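Local coordinates for protein nisin leader peptide-processing serine protease NisP (Lactococcus lactis subsp. lactis, PDB 4MZD) that probably acts as a subtilisin-like serine endopeptidase that removes the leader peptide from the nisin precursor, this chain holding its protease domain, at residues Ile99-Met104 with Ile141-Gly146; Gly148-Gly153 with Leu337-Asn342; Asn116-Leu121 with Asn137-Val142. One frame throughout, in Å; residues are numbered along the deposited sequence. Where two conformers were deposited one is given.

Contact 1: residues Ile99-Met104 with Ile141-Gly146; sequences IDSGIM and IVDKMG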
ATOM      1  N   ILE A  99       3.856  -6.226  -3.355  1.00  6.16           N
ATOM      2  CA  ILE A  99       3.057  -7.391  -2.997  1.00  6.28           C
ATOM      3  C   ILE A  99       1.596  -7.006  -3.218  1.00  6.66           C
ATOM      4  O   ILE A  99       1.011  -6.252  -2.440  1.00  6.85           O
ATOM      5  CB  ILE A  99       3.324  -7.794  -1.540  1.00  6.77           C
ATOM      6  CG1 ILE A  99       4.800  -8.191  -1.381  1.00  7.83           C
ATOM      7  CG2 ILE A  99       2.402  -8.926  -1.123  1.00  7.85           C
ATOM      8  CD1 ILE A  99       5.207  -8.595   0.038  1.00  8.59           C
ATOM      9  N   ASP A 100       1.023  -7.482  -4.319  1.00  6.78           N
ATOM     10  CA  ASP A 100      -0.256  -6.956  -4.773  1.00  6.73           C
ATOM     11  C   ASP A 100      -0.849  -7.901  -5.816  1.00  6.42           C
ATOM     12  O   ASP A 100      -0.555  -9.098  -5.805  1.00  6.95           O
ATOM     13  CB  ASP A 100      -0.084  -5.517  -5.291  1.00  6.92           C
ATOM     14  CG  ASP A 100      -1.312  -4.663  -5.060  1.00  6.78           C
ATOM     15  OD1 ASP A 100      -2.335  -4.935  -5.718  1.00  7.61           O
ATOM     16  OD2 ASP A 100      -1.246  -3.717  -4.244  1.00  7.72           O
ATOM     17  N   SER A 101      -1.670  -7.382  -6.724  1.00  6.63           N
ATOM     18  CA  SER A 101      -2.356  -8.264  -7.670  1.00  6.92           C
ATOM     19  C   SER A 101      -1.561  -8.585  -8.936  1.00  7.04           C
ATOM     20  O   SER A 101      -2.126  -9.124  -9.886  1.00  7.98           O
ATOM     21  CB  SER A 101      -3.735  -7.708  -8.045  1.00  7.97           C
ATOM     22  OG  SER A 101      -3.631  -6.547  -8.847  1.00  7.64           O
ATOM     23  N   GLY A 102      -0.264  -8.281  -8.947  1.00  7.15           N
ATOM     24  CA  GLY A 102       0.547  -8.477 -10.133  1.00  7.58           C
ATOM     25  C   GLY A 102       0.727  -7.175 -10.884  1.00  7.31           C
ATOM     26  O   GLY A 102       0.485  -6.096 -10.343  1.00  7.57           O
ATOM     27  N   ILE A 103       1.159  -7.256 -12.136  1.00  7.48           N
ATOM     28  CA  ILE A 103       1.353  -6.046 -12.915  1.00  8.05           C
ATOM     29  C   ILE A 103       1.100  -6.334 -14.382  1.00  8.32           C
ATOM     30  O   ILE A 103       1.226  -7.474 -14.827  1.00  9.41           O
ATOM     31  CB  ILE A 103       2.790  -5.482 -12.723  1.00  8.83           C
ATOM     32  CG1 ILE A 103       2.872  -3.983 -13.054  1.00 10.15           C
ATOM     33  CG2 ILE A 103       3.810  -6.293 -13.530  1.00 10.21           C
ATOM     34  CD1 ILE A 103       4.196  -3.347 -12.675  1.00 11.33           C
ATOM     35  N   MET A 104       0.726  -5.293 -15.117  1.00  8.30           N
ATOM     36  CA  MET A 104       0.707  -5.327 -16.570  1.00  9.41           C
ATOM     37  C   MET A 104       2.078  -4.856 -17.040  1.00  9.70           C
ATOM     38  O   MET A 104       2.338  -3.646 -17.117  1.00 10.52           O
ATOM     39  CB  MET A 104      -0.383  -4.405 -17.108  1.00 10.36           C
ATOM     40  CG  MET A 104      -0.547  -4.491 -18.617  1.00 11.25           C
ATOM     41  SD  MET A 104      -1.291  -3.006 -19.383  1.00  9.50           S
ATOM     42  CE  MET A 104      -1.798  -3.648 -21.017  1.00 12.93           C
ATOM     43  N   ILE A 141       2.540 -13.556 -13.140  1.00  9.58           N
ATOM     44  CA  ILE A 141       2.338 -12.347 -12.351  0.59  9.28           C
ATOM     45  C   ILE A 141       1.460 -11.314 -13.060  1.00  9.14           C
ATOM     46  O   ILE A 141       1.420 -10.148 -12.677  1.00  9.11           O
ATOM     47  CB  ILE A 141       3.679 -11.741 -11.857  0.59  9.89           C
ATOM     48  CG1 ILE A 141       4.684 -11.587 -13.004  0.59 11.16           C
ATOM     49  CG2 ILE A 141       4.273 -12.615 -10.750  0.59  9.65           C
ATOM     50  CD1 ILE A 141       4.317 -10.530 -14.024  0.59 11.77           C
ATOM     51  N   VAL A 142       0.733 -11.764 -14.075  1.00  9.02           N
ATOM     52  CA  VAL A 142      -0.166 -10.886 -14.813  1.00  9.57           C
ATOM     53  C   VAL A 142      -1.278 -10.351 -13.901  1.00  9.16           C
ATOM     54  O   VAL A 142      -1.855 -11.094 -13.107  1.00 10.39           O
ATOM     55  CB  VAL A 142      -0.765 -11.628 -16.024  1.00 10.87           C
ATOM     56  CG1 VAL A 142      -1.851 -10.802 -16.691  1.00 12.30           C
ATOM     57  CG2 VAL A 142       0.342 -11.994 -17.015  1.00 12.08           C
ATOM     58  N   ASP A 143      -1.571  -9.064 -14.032  1.00  8.62           N
ATOM     59  CA  ASP A 143      -2.562  -8.395 -13.198  1.00  8.31           C
ATOM     60  C   ASP A 143      -3.948  -8.555 -13.812  1.00  9.10           C
ATOM     61  O   ASP A 143      -4.259  -7.937 -14.837  1.00 10.68           O
ATOM     62  CB  ASP A 143      -2.191  -6.918 -13.086  1.00  7.86           C
ATOM     63  CG  ASP A 143      -3.135  -6.130 -12.210  1.00  7.77           C
ATOM     64  OD1 ASP A 143      -3.995  -6.732 -11.524  1.00  7.92           O
ATOM     65  OD2 ASP A 143      -3.001  -4.891 -12.200  1.00  8.23           O
ATOM     66  N   LYS A 144      -4.778  -9.381 -13.177  1.00  9.77           N
ATOM     67  CA  LYS A 144      -6.142  -9.621 -13.643  1.00 11.39           C
ATOM     68  C   LYS A 144      -7.133  -8.580 -13.109  1.00 12.29           C
ATOM     69  O   LYS A 144      -8.268  -8.502 -13.574  1.00 15.86           O
ATOM     70  CB  LYS A 144      -6.614 -11.013 -13.205  1.00 12.73           C
ATOM     71  CG  LYS A 144      -5.807 -12.191 -13.738  1.00 14.80           C
ATOM     72  CD  LYS A 144      -6.433 -13.504 -13.259  1.00 16.80           C
ATOM     73  CE  LYS A 144      -5.793 -14.739 -13.893  1.00 17.78           C
ATOM     74  NZ  LYS A 144      -4.636 -15.279 -13.115  1.00 18.11           N
ATOM     75  N   MET A 145      -6.710  -7.806 -12.116  1.00 10.92           N
ATOM     76  CA  MET A 145      -7.594  -6.899 -11.388  1.00 11.31           C
ATOM     77  C   MET A 145      -7.441  -5.447 -11.827  1.00 10.72           C
ATOM     78  O   MET A 145      -8.426  -4.759 -12.106  1.00 13.34           O
ATOM     79  CB  MET A 145      -7.319  -7.000  -9.882  1.00 12.45           C
ATOM     80  CG  MET A 145      -7.787  -8.293  -9.230  1.00 13.89           C
ATOM     81  SD  MET A 145      -7.506  -8.388  -7.427  1.00 12.45           S
ATOM     82  CE  MET A 145      -7.603  -6.667  -6.995  1.00 10.07           C
ATOM     83  N   GLY A 146      -6.195  -4.987 -11.861  1.00  9.50           N
ATOM     84  CA  GLY A 146      -5.879  -3.594 -12.120  1.00  9.14           C
ATOM     85  C   GLY A 146      -5.147  -2.973 -10.949  1.00  7.91           C
ATOM     86  O   GLY A 146      -4.305  -2.093 -11.122  1.00  8.08           O
TER
HETATM   87  O   HOH W   1      -4.451 -10.413 -10.633  1.00 13.33           O

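Contact 2: residues Gly148-Gly153 with Leu337-Asn342; sequences GTEVAG and LFTTTN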
ATOM      1  N   GLY A 148      -2.782  -3.867  -8.783  1.00  6.83           N
ATOM      2  CA  GLY A 148      -1.332  -3.908  -8.714  1.00  7.18           C
ATOM      3  C   GLY A 148      -0.666  -2.961  -9.695  1.00  6.26           C
ATOM      4  O   GLY A 148       0.384  -2.379  -9.408  1.00  6.54           O
ATOM      5  N   THR A 149      -1.261  -2.825 -10.872  1.00  6.63           N
ATOM      6  CA  THR A 149      -0.745  -1.909 -11.880  1.00  6.84           C
ATOM      7  C   THR A 149      -0.951  -0.457 -11.441  1.00  6.61           C
ATOM      8  O   THR A 149      -0.086   0.409 -11.663  1.00  6.72           O
ATOM      9  CB  THR A 149      -1.407  -2.191 -13.246  1.00  7.25           C
ATOM     10  OG1 THR A 149      -1.137  -3.547 -13.623  1.00  7.37           O
ATOM     11  CG2 THR A 149      -0.888  -1.262 -14.335  1.00  8.30           C
ATOM     12  N   GLU A 150      -2.086  -0.201 -10.793  1.00  6.51           N
ATOM     13  CA  GLU A 150      -2.423   1.121 -10.275  1.00  7.21           C
ATOM     14  C   GLU A 150      -1.452   1.531  -9.159  1.00  6.87           C
ATOM     15  O   GLU A 150      -0.981   2.678  -9.120  1.00  7.77           O
ATOM     16  CB  GLU A 150      -3.885   1.123  -9.808  1.00  7.53           C
ATOM     17  CG  GLU A 150      -4.862   0.971 -10.970  1.00  7.87           C
ATOM     18  CD  GLU A 150      -6.207   0.382 -10.601  1.00  8.79           C
ATOM     19  OE1 GLU A 150      -6.498   0.202  -9.402  1.00  9.47           O
ATOM     20  OE2 GLU A 150      -6.981   0.095 -11.544  1.00 11.03           O
ATOM     21  N   VAL A 151      -1.144   0.588  -8.275  1.00  6.52           N
ATOM     22  CA  VAL A 151      -0.172   0.804  -7.216  1.00  6.42           C
ATOM     23  C   VAL A 151       1.230   1.018  -7.808  1.00  6.69           C
ATOM     24  O   VAL A 151       1.945   1.942  -7.411  1.00  7.00           O
ATOM     25  CB  VAL A 151      -0.178  -0.393  -6.241  1.00  6.79           C
ATOM     26  CG1 VAL A 151       1.017  -0.358  -5.301  1.00  7.63           C
ATOM     27  CG2 VAL A 151      -1.482  -0.416  -5.457  1.00  7.28           C
ATOM     28  N   ALA A 152       1.616   0.177  -8.768  1.00  6.57           N
ATOM     29  CA  ALA A 152       2.945   0.298  -9.365  1.00  6.96           C
ATOM     30  C   ALA A 152       3.172   1.671  -9.984  1.00  6.68           C
ATOM     31  O   ALA A 152       4.260   2.235  -9.849  1.00  7.10           O
ATOM     32  CB  ALA A 152       3.173  -0.786 -10.396  1.00  7.44           C
ATOM     33  N   GLY A 153       2.160   2.212 -10.656  1.00  7.11           N
ATOM     34  CA  GLY A 153       2.310   3.515 -11.274  1.00  7.51           C
ATOM     35  C   GLY A 153       2.651   4.597 -10.262  1.00  6.88           C
ATOM     36  O   GLY A 153       3.441   5.506 -10.555  1.00  7.08           O
ATOM     37  N   LEU A 337      -7.549   9.971  -7.774  1.00  8.35           N
ATOM     38  CA  LEU A 337      -6.236  10.168  -8.350  1.00  9.60           C
ATOM     39  C   LEU A 337      -6.031   9.314  -9.597  1.00  8.11           C
ATOM     40  O   LEU A 337      -6.561   8.212  -9.750  1.00  8.62           O
ATOM     41  CB  LEU A 337      -5.130  10.018  -7.316  1.00 12.44           C
ATOM     42  CG  LEU A 337      -5.037   8.640  -6.693  1.00 12.77           C
ATOM     43  CD1 LEU A 337      -3.947   7.843  -7.364  1.00 12.03           C
ATOM     44  CD2 LEU A 337      -4.743   8.745  -5.197  1.00 14.29           C
ATOM     45  N   PHE A 338      -5.260   9.875 -10.506  1.00  7.77           N
ATOM     46  CA  PHE A 338      -5.098   9.347 -11.847  1.00  7.84           C
ATOM     47  C   PHE A 338      -3.856   8.468 -11.885  1.00  7.31           C
ATOM     48  O   PHE A 338      -2.762   8.922 -11.565  1.00  8.54           O
ATOM     49  CB  PHE A 338      -4.929  10.551 -12.772  1.00  8.80           C
ATOM     50  CG  PHE A 338      -5.054  10.248 -14.228  1.00  9.97           C
ATOM     51  CD1 PHE A 338      -6.275   9.939 -14.793  1.00 12.90           C
ATOM     52  CD2 PHE A 338      -3.945  10.330 -15.043  1.00 12.31           C
ATOM     53  CE1 PHE A 338      -6.375   9.699 -16.157  1.00 14.41           C
ATOM     54  CE2 PHE A 338      -4.035  10.087 -16.399  1.00 13.70           C
ATOM     55  CZ  PHE A 338      -5.252   9.785 -16.958  1.00 13.67           C
ATOM     56  N   THR A 339      -4.021   7.209 -12.271  1.00  7.41           N
ATOM     57  CA  THR A 339      -2.897   6.290 -12.260  1.00  7.92           C
ATOM     58  C   THR A 339      -2.974   5.285 -13.415  1.00  7.47           C
ATOM     59  O   THR A 339      -3.977   5.208 -14.139  1.00  8.04           O
ATOM     60  CB  THR A 339      -2.765   5.594 -10.900  1.00  8.45           C
ATOM     61  OG1 THR A 339      -1.462   5.008 -10.792  1.00  8.67           O
ATOM     62  CG2 THR A 339      -3.841   4.546 -10.723  1.00  9.43           C
ATOM     63  N   THR A 340      -1.885   4.547 -13.600  1.00  7.07           N
ATOM     64  CA  THR A 340      -1.795   3.503 -14.613  1.00  7.62           C
ATOM     65  C   THR A 340      -2.698   2.325 -14.274  1.00  7.88           C
ATOM     66  O   THR A 340      -2.820   1.968 -13.110  1.00  9.03           O
ATOM     67  CB  THR A 340      -0.352   2.979 -14.689  1.00  7.58           C
ATOM     68  OG1 THR A 340       0.105   2.667 -13.373  1.00  7.44           O
ATOM     69  CG2 THR A 340       0.583   4.036 -15.253  1.00  8.31           C
ATOM     70  N   THR A 341      -3.313   1.701 -15.271  1.00  7.65           N
ATOM     71  CA  THR A 341      -4.076   0.490 -14.987  1.00  8.22           C
ATOM     72  C   THR A 341      -3.876  -0.590 -16.060  1.00  8.03           C
ATOM     73  O   THR A 341      -3.174  -0.373 -17.055  1.00  8.77           O
ATOM     74  CB  THR A 341      -5.557   0.798 -14.685  1.00  9.47           C
ATOM     75  OG1 THR A 341      -6.184  -0.356 -14.110  1.00 10.44           O
ATOM     76  CG2 THR A 341      -6.284   1.238 -15.939  1.00 10.43           C
ATOM     77  N   ASN A 342      -4.472  -1.761 -15.838  1.00  8.08           N
ATOM     78  CA  ASN A 342      -4.152  -2.950 -16.628  1.00  9.18           C
ATOM     79  C   ASN A 342      -4.843  -3.018 -17.990  1.00 10.04           C
ATOM     80  O   ASN A 342      -4.810  -4.052 -18.659  1.00 11.44           O
ATOM     81  CB  ASN A 342      -4.390  -4.230 -15.822  1.00  9.39           C
ATOM     82  CG  ASN A 342      -5.850  -4.502 -15.601  1.00  9.68           C
ATOM     83  OD1 ASN A 342      -6.677  -3.613 -15.757  1.00 11.10           O
ATOM     84  ND2 ASN A 342      -6.180  -5.732 -15.235  1.00 10.76           N
TER

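Contact 3: residues Asn116-Leu121 with Asn137-Val142; sequences NYFKNL and NPSDIV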
ATOM      1  N   ASN A 116      14.159  -7.864 -12.298  1.00  9.94           N
ATOM      2  CA  ASN A 116      14.334  -9.231 -12.750  1.00 10.76           C
ATOM      3  C   ASN A 116      13.766 -10.268 -11.795  1.00 10.27           C
ATOM      4  O   ASN A 116      13.890 -11.466 -12.040  1.00 12.43           O
ATOM      5  CB  ASN A 116      15.818  -9.508 -12.980  1.00 12.76           C
ATOM      6  CG  ASN A 116      16.395  -8.679 -14.104  1.00 15.86           C
ATOM      7  OD1 ASN A 116      15.677  -8.236 -14.997  1.00 17.56           O
ATOM      8  ND2 ASN A 116      17.701  -8.471 -14.072  1.00 19.47           N
ATOM      9  N   TYR A 117      13.140  -9.818 -10.714  1.00  9.53           N
ATOM     10  CA  TYR A 117      12.643 -10.735  -9.697  1.00  9.60           C
ATOM     11  C   TYR A 117      11.126 -10.682  -9.606  1.00  9.04           C
ATOM     12  O   TYR A 117      10.525  -9.610  -9.654  1.00  9.28           O
ATOM     13  CB  TYR A 117      13.267 -10.419  -8.336  1.00  9.84           C
ATOM     14  CG  TYR A 117      14.766 -10.549  -8.337  1.00 10.38           C
ATOM     15  CD1 TYR A 117      15.377 -11.745  -8.002  1.00 11.92           C
ATOM     16  CD2 TYR A 117      15.572  -9.477  -8.688  1.00 12.43           C
ATOM     17  CE1 TYR A 117      16.755 -11.867  -8.015  1.00 13.75           C
ATOM     18  CE2 TYR A 117      16.947  -9.590  -8.707  1.00 13.79           C
ATOM     19  CZ  TYR A 117      17.534 -10.782  -8.370  1.00 14.45           C
ATOM     20  OH  TYR A 117      18.907 -10.881  -8.386  1.00 16.82           O
ATOM     21  N   PHE A 118      10.507 -11.845  -9.451  1.00  9.10           N
ATOM     22  CA  PHE A 118       9.051 -11.908  -9.421  1.00  9.11           C
ATOM     23  C   PHE A 118       8.626 -13.269  -8.924  1.00  8.93           C
ATOM     24  O   PHE A 118       9.373 -14.242  -9.020  1.00  9.76           O
ATOM     25  CB  PHE A 118       8.467 -11.675 -10.819  1.00  9.67           C
ATOM     26  CG  PHE A 118       9.007 -12.624 -11.859  1.00 10.27           C
ATOM     27  CD1 PHE A 118       8.391 -13.848 -12.103  1.00 11.18           C
ATOM     28  CD2 PHE A 118      10.152 -12.302 -12.572  1.00 11.71           C
ATOM     29  CE1 PHE A 118       8.907 -14.724 -13.046  1.00 12.40           C
ATOM     30  CE2 PHE A 118      10.663 -13.170 -13.519  1.00 13.03           C
ATOM     31  CZ  PHE A 118      10.042 -14.381 -13.754  1.00 13.47           C
ATOM     32  N   LYS A 119       7.413 -13.343  -8.402  1.00  8.62           N
ATOM     33  CA  LYS A 119       6.847 -14.622  -8.027  1.00  8.73           C
ATOM     34  C   LYS A 119       5.345 -14.496  -7.879  1.00  8.44           C
ATOM     35  O   LYS A 119       4.841 -13.505  -7.359  1.00  8.55           O
ATOM     36  CB  LYS A 119       7.435 -15.115  -6.706  1.00 10.47           C
ATOM     37  CG  LYS A 119       7.188 -16.593  -6.449  1.00 13.29           C
ATOM     38  CD  LYS A 119       8.086 -17.467  -7.318  1.00 17.02           C
ATOM     39  CE  LYS A 119       9.560 -17.267  -7.000  1.00 18.87           C
ATOM     40  NZ  LYS A 119      10.441 -18.132  -7.845  1.00 20.66           N
ATOM     41  N   ASN A 120       4.646 -15.526  -8.335  1.00  8.68           N
ATOM     42  CA  ASN A 120       3.226 -15.692  -8.064  1.00  9.22           C
ATOM     43  C   ASN A 120       3.042 -16.578  -6.838  1.00  9.35           C
ATOM     44  O   ASN A 120       3.488 -17.732  -6.836  1.00 10.77           O
ATOM     45  CB  ASN A 120       2.546 -16.325  -9.269  1.00 10.22           C
ATOM     46  CG  ASN A 120       1.084 -16.601  -9.026  1.00 10.66           C
ATOM     47  OD1 ASN A 120       0.423 -15.897  -8.257  1.00 10.99           O
ATOM     48  ND2 ASN A 120       0.562 -17.627  -9.686  1.00 11.51           N
ATOM     49  N   LEU A 121       2.404 -16.029  -5.804  1.00  8.82           N
ATOM     50  CA  LEU A 121       2.141 -16.765  -4.568  1.00  9.74           C
ATOM     51  C   LEU A 121       0.693 -17.245  -4.483  1.00 10.05           C
ATOM     52  O   LEU A 121       0.305 -17.874  -3.501  1.00 12.12           O
ATOM     53  CB  LEU A 121       2.473 -15.913  -3.332  1.00 10.81           C
ATOM     54  CG  LEU A 121       3.920 -15.469  -3.086  1.00 11.80           C
ATOM     55  CD1 LEU A 121       4.872 -16.646  -3.188  1.00 14.02           C
ATOM     56  CD2 LEU A 121       4.360 -14.334  -4.023  1.00 11.66           C
ATOM     57  N   ASN A 137       0.939 -21.350 -11.165  1.00 14.83           N
ATOM     58  CA  ASN A 137       2.210 -21.208 -11.869  1.00 13.99           C
ATOM     59  C   ASN A 137       3.029 -20.085 -11.231  1.00 12.36           C
ATOM     60  O   ASN A 137       2.585 -18.948 -11.201  1.00 11.56           O
ATOM     61  CB  ASN A 137       1.950 -20.903 -13.341  1.00 14.30           C
ATOM     62  CG  ASN A 137       3.219 -20.892 -14.173  1.00 14.70           C
ATOM     63  OD1 ASN A 137       4.273 -20.448 -13.725  1.00 14.87           O
ATOM     64  ND2 ASN A 137       3.120 -21.383 -15.397  1.00 15.81           N
ATOM     65  N   PRO A 138       4.231 -20.395 -10.715  1.00 12.63           N
ATOM     66  CA  PRO A 138       4.974 -19.369  -9.973  1.00 12.08           C
ATOM     67  C   PRO A 138       5.446 -18.195 -10.823  1.00 10.14           C
ATOM     68  O   PRO A 138       5.861 -17.188 -10.257  1.00 10.38           O
ATOM     69  CB  PRO A 138       6.180 -20.137  -9.423  1.00 14.17           C
ATOM     70  CG  PRO A 138       6.325 -21.305 -10.321  1.00 15.77           C
ATOM     71  CD  PRO A 138       4.924 -21.693 -10.687  1.00 14.23           C
ATOM     72  N   SER A 139       5.390 -18.322 -12.146  1.00 10.11           N
ATOM     73  CA  SER A 139       5.848 -17.252 -13.028  1.00 10.36           C
ATOM     74  C   SER A 139       4.727 -16.359 -13.553  1.00 10.68           C
ATOM     75  O   SER A 139       4.995 -15.419 -14.308  1.00 12.28           O
ATOM     76  CB  SER A 139       6.628 -17.832 -14.209  1.00 10.56           C
ATOM     77  OG  SER A 139       7.745 -18.565 -13.756  1.00 11.80           O
ATOM     78  N   ASP A 140       3.488 -16.643 -13.158  1.00 10.33           N
ATOM     79  CA  ASP A 140       2.328 -15.910 -13.666  1.00 10.66           C
ATOM     80  C   ASP A 140       2.015 -14.723 -12.767  1.00  9.92           C
ATOM     81  O   ASP A 140       1.323 -14.865 -11.758  1.00 10.63           O
ATOM     82  CB  ASP A 140       1.118 -16.844 -13.740  1.00 11.88           C
ATOM     83  CG  ASP A 140      -0.116 -16.170 -14.313  1.00 13.39           C
ATOM     84  OD1 ASP A 140      -0.098 -14.938 -14.519  1.00 13.73           O
ATOM     85  OD2 ASP A 140      -1.118 -16.881 -14.546  1.00 15.97           O
ATOM     86  N   ILE A 141       2.540 -13.556 -13.140  1.00  9.58           N
ATOM     87  CA  ILE A 141       2.338 -12.347 -12.351  0.59  9.28           C
ATOM     88  C   ILE A 141       1.460 -11.314 -13.060  1.00  9.14           C
ATOM     89  O   ILE A 141       1.420 -10.148 -12.677  1.00  9.11           O
ATOM     90  CB  ILE A 141       3.679 -11.741 -11.857  0.59  9.89           C
ATOM     91  CG1 ILE A 141       4.684 -11.587 -13.004  0.59 11.16           C
ATOM     92  CG2 ILE A 141       4.273 -12.615 -10.750  0.59  9.65           C
ATOM     93  CD1 ILE A 141       4.317 -10.530 -14.024  0.59 11.77           C
ATOM     94  N   VAL A 142       0.733 -11.764 -14.075  1.00  9.02           N
ATOM     95  CA  VAL A 142      -0.166 -10.886 -14.813  1.00  9.57           C
ATOM     96  C   VAL A 142      -1.278 -10.351 -13.901  1.00  9.16           C
ATOM     97  O   VAL A 142      -1.855 -11.094 -13.107  1.00 10.39           O
ATOM     98  CB  VAL A 142      -0.765 -11.628 -16.024  1.00 10.87           C
ATOM     99  CG1 VAL A 142      -1.851 -10.802 -16.691  1.00 12.30           C
ATOM    100  CG2 VAL A 142       0.342 -11.994 -17.015  1.00 12.08           C
TER

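Contact 1: residues Ile99-Met104 with Ile141-Gly146
Ser101 reaches across to Asp143 directly after Asp100, the predicted charge-relay aspartate that closes strand 95-100 of this subtilisin-like fold. Its OG gives a hydrogen bond to Asp143 OD1 at 2.7 Å, arriving from above the carboxylate, 56° out of its plane. With chi1 at 70°, OG lies between the backbone N and the carbonyl carbon of its own residue, which turns the hydroxyl to Asp143. The backbone oxygen of Ser101 takes a water that in turn accepts from Lys144 N. Ser101 CB also rests 3.9 Å from Met145 SD.

Gly102, with no side chain, brings its CA to 3.2 Å from Ile141 O. Ile103 N then bonds to Ile141 O at 3.0 Å, the donor almost in line with C=O at 172°, while the return bond from Asp143 N to Ile103 O is weak.

Asp143 OD1 also accepts from Met145 N (3.0 Å) and Gly146 N (2.8 Å), the first bond an Asx turn, the second completing an Asx motif just before helix 147-156. Three donors on one oxygen hold the carboxylate's rotation, and would probably stabilise its negative charge. Through Ser101, this buried acid ties the chain following the predicted triad aspartate to the loop leading into the helix of His147, the predicted triad histidine.

Contact 2: residues Gly148-Gly153 with Leu337-Asn342
Thr340, Thr339 and Thr341 each turn a hydroxyl to helix 148-153, and these three hydrogen bonds carry the polar part of the contact. Thr340 OG1 donates to Thr149 O at 2.8 Å from above the carbonyl plane, 42° out of it, whereas the helical donor Gly153 N comes to the same oxygen from the opposite face. Thr339, its OG1 opposite the backbone N (chi1 -164°), meets Glu150 O through that OG1 at 2.9 Å in the carbonyl plane, on a lone pair; Gln154 NE2 bonds to the same hydroxyl. Thr341 OG1 gives a 2.7 Å bond to Glu150 OE2 on the anti side of the carboxylate, the two side chains lying alongside each other.

The helix is the one that begins at His147, the predicted triad histidine of the subtilase fold, and strand 337-340 crosses it at 105°, with the segment axes 6.3 Å apart.

Close van der Waals contacts fill in around the bonds. Gly153 CA sits 3.2 Å from Thr340 OG1, an approach its lack of a side chain permits. The methyl of Thr339, CG2, packs on Glu150 CB at 3.5 Å. Nearer the start of the helix, Thr149 CG2 lies against Thr341 C at 3.5 Å, and its OG1 is turned instead to Asp143.

Contact 3: residues Asn116-Leu121 with Asn137-Val142
Asn120 N donates to Pro138 O (2.8 Å, N-H...O 165°), joining strand 117-120 to a type I beta turn from Asn137 to Asp140. This strand runs parallel to strand 169-174 in the main sheet of the subtilisin-like fold, and the turn lies in the loop leading from it to helix 147-156.

The amide of Asn120 makes the second link. Its CG stands anti to the backbone N (chi1 177°), which carries ND2 to Asn137 O at 2.9 Å. That acceptor lies in the Asn120 amide plane, yet ND2 itself sits above the plane of the Asn137 carbonyl; Asp140 N, closing the turn, approaches from the opposite face. Asn120 OD1 accepts from Val122 N, so both ends of the amide are held.

Carbon contacts surround these two bonds, on exposed Phe118, Pro138 and Ser139 and on buried Ile141. Lys119 CD lies 3.9 Å from Pro138 CB, the lysine chain bending at chi2 and chi3 as it passes the proline ring. Ile141 CG2 rests on the strand backbone, 3.6 Å from Lys119 O. The Phe118 ring turns an edge to Ser139, whose CA lies near the ring plane at 4.0 Å from CE1. Within the turn, Asn137 OD1 accepts from Ser139 N at 2.9 Å, an Asx turn.

In the fold
Contacts 1 and 2 meet directly, their centres about 10 Å apart: Asp143 OD2 lies 2.7 Å from Thr149 OG1, and Ser101 OG lies 2.8 Å from Gly148 N, both probable hydrogen bonds. Both contacts touch the first turn of helix 147-156, whose His147 bonds to Asp100 in the predicted charge relay; the side chain of Glu150 in contact 2 is about 7 Å from that of Ser353. Contact 3 shares Ile141 and Val142 with contact 1, with centres also about 10 Å apart. It holds none of the predicted catalytic residues; the shared Ile141 has its side chain about 10 Å from that of Asp100. Contacts 2 and 3 do not touch, their nearest atoms about 7 Å apart.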